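Side-chain contact in transmembrane oligosaccharyl transferase (Archaeoglobus fulgidus, PDB 3WAJ), which is an archaeal membrane protein of the STT3 family, joining a helical transmembrane part of the GT-C clan to soluble domains: residues Gly149-Arg154 against His162-Ala167. Residues are numbered along the deposited sequence; the frame is centred on the assembly and turned at random.
Sequences GQFLQR and HHIWEA. With ZN (zinc ion), chain B; SO4 (sulfate ion), chain C.
Arg154 lies over the zinc-binding His163 in a buried contact between the short helix 150-153 and the first turn of helix 163-181, within the STT3 N-terminal region. Arg154 NH1 sits above the centre of the His163 imidazole, 3.8 Å from its plane, and Arg154 CD approaches His163 CD2 at 3.6 Å. The guanidinium is not stacked flat: its plane is turned 35° from that of the ring. With CG anti to the carbonyl carbon (chi1 -70°) and the chain extended as far as NE, the arginine extends to the ring, while Gln150 CD packs on one guanidinium face. His162 CD2 sits over the opposite face of the His163 ring, offset toward its rim.

His163 NE2 binds zinc at 2.2 Å; waters 2, 3 and 4 and Asp161 are also ligands of the metal. His163 ND1 donates to Glu166 OE1 (3.0 Å), a bent bond with the carboxylate oxygen 30° out of the ring plane. The two nitrogens together fix the rotation of the imidazole, and the carboxylate would probably strengthen its donation to zinc. Glu166 OE2 is hydrogen-bonded to Tyr429 OH, which helps position the carboxylate. His162 NE2 donates to O4 of a sulfate, probably from the crystallisation liquor, which also accepts bonds from waters 2 and 3 on the zinc.

The backbones are bridged by water 1, which donates to Arg154 O and accepts from Ile164 N. Farther from the metal, Phe151 CE1 meets Ile164 CD1 at 3.7 Å, and Ala167 CB lies at the phenyl edge; this apolar patch joins the two helices. The arrangement belongs to the zinc site of Asp47, Asp161 and His163, in which a histidine is held between zinc and a carboxylate, a common second-shell arrangement in zinc proteins.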
loop_
_atom_site.group_PDB
_atom_site.type_symbol
_atom_site.label_atom_id
_atom_site.label_comp_id
_atom_site.label_asym_id
_atom_site.label_seq_id
_atom_site.Cartn_x
_atom_site.Cartn_y
_atom_site.Cartn_z
ATOM N N GLY A 149 5.158 9.132 13.413
ATOM C CA GLY A 149 5.047 7.752 12.968
ATOM C C GLY A 149 3.929 7.511 11.961
ATOM O O GLY A 149 3.447 8.445 11.296
ATOM N N GLN A 150 3.521 6.249 11.854
ATOM C CA GLN A 150 2.464 5.851 10.939
ATOM C C GLN A 150 1.190 6.642 11.149
ATOM O O GLN A 150 0.524 7.020 10.186
ATOM C CB GLN A 150 2.141 4.384 11.126
ATOM C CG GLN A 150 2.724 3.468 10.099
ATOM C CD GLN A 150 2.420 2.036 10.443
ATOM O OE1 GLN A 150 1.352 1.729 10.979
ATOM N NE2 GLN A 150 3.370 1.152 10.181
ATOM N N PHE A 151 0.844 6.872 12.410
ATOM C CA PHE A 151 -0.411 7.523 12.742
ATOM C C PHE A 151 -0.488 8.892 12.109
ATOM O O PHE A 151 -1.540 9.287 11.629
ATOM C CB PHE A 151 -0.580 7.632 14.249
ATOM C CG PHE A 151 -1.750 8.470 14.666
ATOM C CD1 PHE A 151 -3.020 7.914 14.776
ATOM C CD2 PHE A 151 -1.582 9.814 14.990
ATOM C CE1 PHE A 151 -4.122 8.695 15.172
ATOM C CE2 PHE A 151 -2.672 10.603 15.400
ATOM C CZ PHE A 151 -3.943 10.041 15.491
ATOM N N LEU A 152 0.629 9.614 12.108
ATOM C CA LEU A 152 0.698 10.921 11.452
ATOM C C LEU A 152 0.784 10.806 9.926
ATOM O O LEU A 152 0.068 11.512 9.203
ATOM C CB LEU A 152 1.894 11.725 11.984
ATOM C CG LEU A 152 2.152 13.079 11.321
ATOM C CD1 LEU A 152 1.086 14.107 11.721
ATOM C CD2 LEU A 152 3.544 13.579 11.657
ATOM N N GLN A 153 1.659 9.927 9.437
ATOM C CA GLN A 153 1.866 9.796 7.995
ATOM C C GLN A 153 0.574 9.460 7.249
ATOM O O GLN A 153 0.363 9.918 6.135
ATOM C CB GLN A 153 2.962 8.777 7.696
ATOM C CG GLN A 153 4.366 9.316 7.937
ATOM C CD GLN A 153 5.402 8.210 8.029
ATOM O OE1 GLN A 153 5.077 7.024 7.900
ATOM N NE2 GLN A 153 6.657 8.591 8.261
ATOM N N ARG A 154 -0.296 8.688 7.893
ATOM C CA ARG A 154 -1.583 8.293 7.321
ATOM C C ARG A 154 -2.742 9.215 7.703
ATOM O O ARG A 154 -3.910 8.856 7.567
ATOM C CB ARG A 154 -1.873 6.851 7.722
ATOM C CG ARG A 154 -0.944 5.912 7.000
ATOM C CD ARG A 154 -1.027 4.520 7.464
ATOM N NE ARG A 154 0.008 3.758 6.773
ATOM C CZ ARG A 154 0.162 2.439 6.847
ATOM N NH1 ARG A 154 -0.657 1.708 7.595
ATOM N NH2 ARG A 154 1.141 1.856 6.165
ATOM N N HIS A 162 -8.242 4.672 5.225
ATOM C CA HIS A 162 -9.115 4.426 6.362
ATOM C C HIS A 162 -8.372 4.229 7.695
ATOM O O HIS A 162 -9.007 4.043 8.737
ATOM C CB HIS A 162 -10.036 3.230 6.077
ATOM C CG HIS A 162 -9.302 1.963 5.760
ATOM N ND1 HIS A 162 -9.512 1.251 4.594
ATOM C CD2 HIS A 162 -8.364 1.273 6.456
ATOM C CE1 HIS A 162 -8.732 0.178 4.587
ATOM N NE2 HIS A 162 -8.028 0.172 5.707
ATOM N N HIS A 163 -7.041 4.263 7.674
ATOM C CA HIS A 163 -6.279 3.952 8.898
ATOM C C HIS A 163 -6.483 5.010 9.992
ATOM O O HIS A 163 -6.507 4.685 11.181
ATOM C CB HIS A 163 -4.778 3.713 8.614
ATOM C CG HIS A 163 -4.516 2.728 7.526
ATOM N ND1 HIS A 163 -4.772 1.370 7.666
ATOM C CD2 HIS A 163 -4.029 2.874 6.262
ATOM C CE1 HIS A 163 -4.465 0.745 6.541
ATOM N NE2 HIS A 163 -3.998 1.641 5.684
ATOM N N ILE A 164 -6.621 6.277 9.610
ATOM C CA ILE A 164 -6.920 7.288 10.619
ATOM C C ILE A 164 -8.276 6.986 11.244
ATOM O O ILE A 164 -8.460 7.165 12.443
ATOM C CB ILE A 164 -6.845 8.754 10.084
ATOM C CG1 ILE A 164 -7.197 9.751 11.200
ATOM C CG2 ILE A 164 -7.757 8.963 8.886
ATOM C CD1 ILE A 164 -6.187 9.783 12.340
ATOM N N TRP A 165 -9.206 6.468 10.443
ATOM C CA TRP A 165 -10.560 6.232 10.932
ATOM C C TRP A 165 -10.698 4.974 11.769
ATOM O O TRP A 165 -11.597 4.879 12.610
ATOM C CB TRP A 165 -11.555 6.244 9.774
ATOM C CG TRP A 165 -11.533 7.570 9.061
ATOM C CD1 TRP A 165 -10.995 7.839 7.833
ATOM C CD2 TRP A 165 -12.051 8.809 9.554
ATOM N NE1 TRP A 165 -11.162 9.168 7.527
ATOM C CE2 TRP A 165 -11.809 9.787 8.566
ATOM C CE3 TRP A 165 -12.703 9.186 10.731
ATOM C CZ2 TRP A 165 -12.195 11.129 8.724
ATOM C CZ3 TRP A 165 -13.086 10.511 10.888
ATOM C CH2 TRP A 165 -12.830 11.468 9.889
ATOM N N GLU A 166 -9.825 4.003 11.528
ATOM C CA GLU A 166 -9.714 2.877 12.436
ATOM C C GLU A 166 -9.371 3.431 13.810
ATOM O O GLU A 166 -10.027 3.118 14.793
ATOM C CB GLU A 166 -8.604 1.929 11.994
ATOM C CG GLU A 166 -8.895 1.127 10.767
ATOM C CD GLU A 166 -7.710 0.284 10.373
ATOM O OE1 GLU A 166 -7.127 0.541 9.296
ATOM O OE2 GLU A 166 -7.340 -0.621 11.155
ATOM N N ALA A 167 -8.337 4.265 13.873
ATOM C CA ALA A 167 -7.926 4.830 15.156
ATOM C C ALA A 167 -9.039 5.678 15.776
ATOM O O ALA A 167 -9.385 5.513 16.947
ATOM C CB ALA A 167 -6.646 5.632 15.021
HETATM ZN ZN ZN B . -3.795 1.520 3.537
HETATM S S SO4 C . -6.083 -2.769 4.760
HETATM O O1 SO4 C . -6.319 -2.080 3.484
HETATM O O2 SO4 C . -6.504 -4.165 4.609
HETATM O O3 SO4 C . -4.655 -2.697 5.073
HETATM O O4 SO4 C . -6.834 -2.166 5.868
HETATM O O HOH W 1 -5.465 6.922 6.866
HETATM O O HOH W 2 -2.922 -0.820 3.817
HETATM O O HOH W 3 -5.954 0.990 3.063
HETATM O O HOH W 4 -2.025 1.733 2.300
#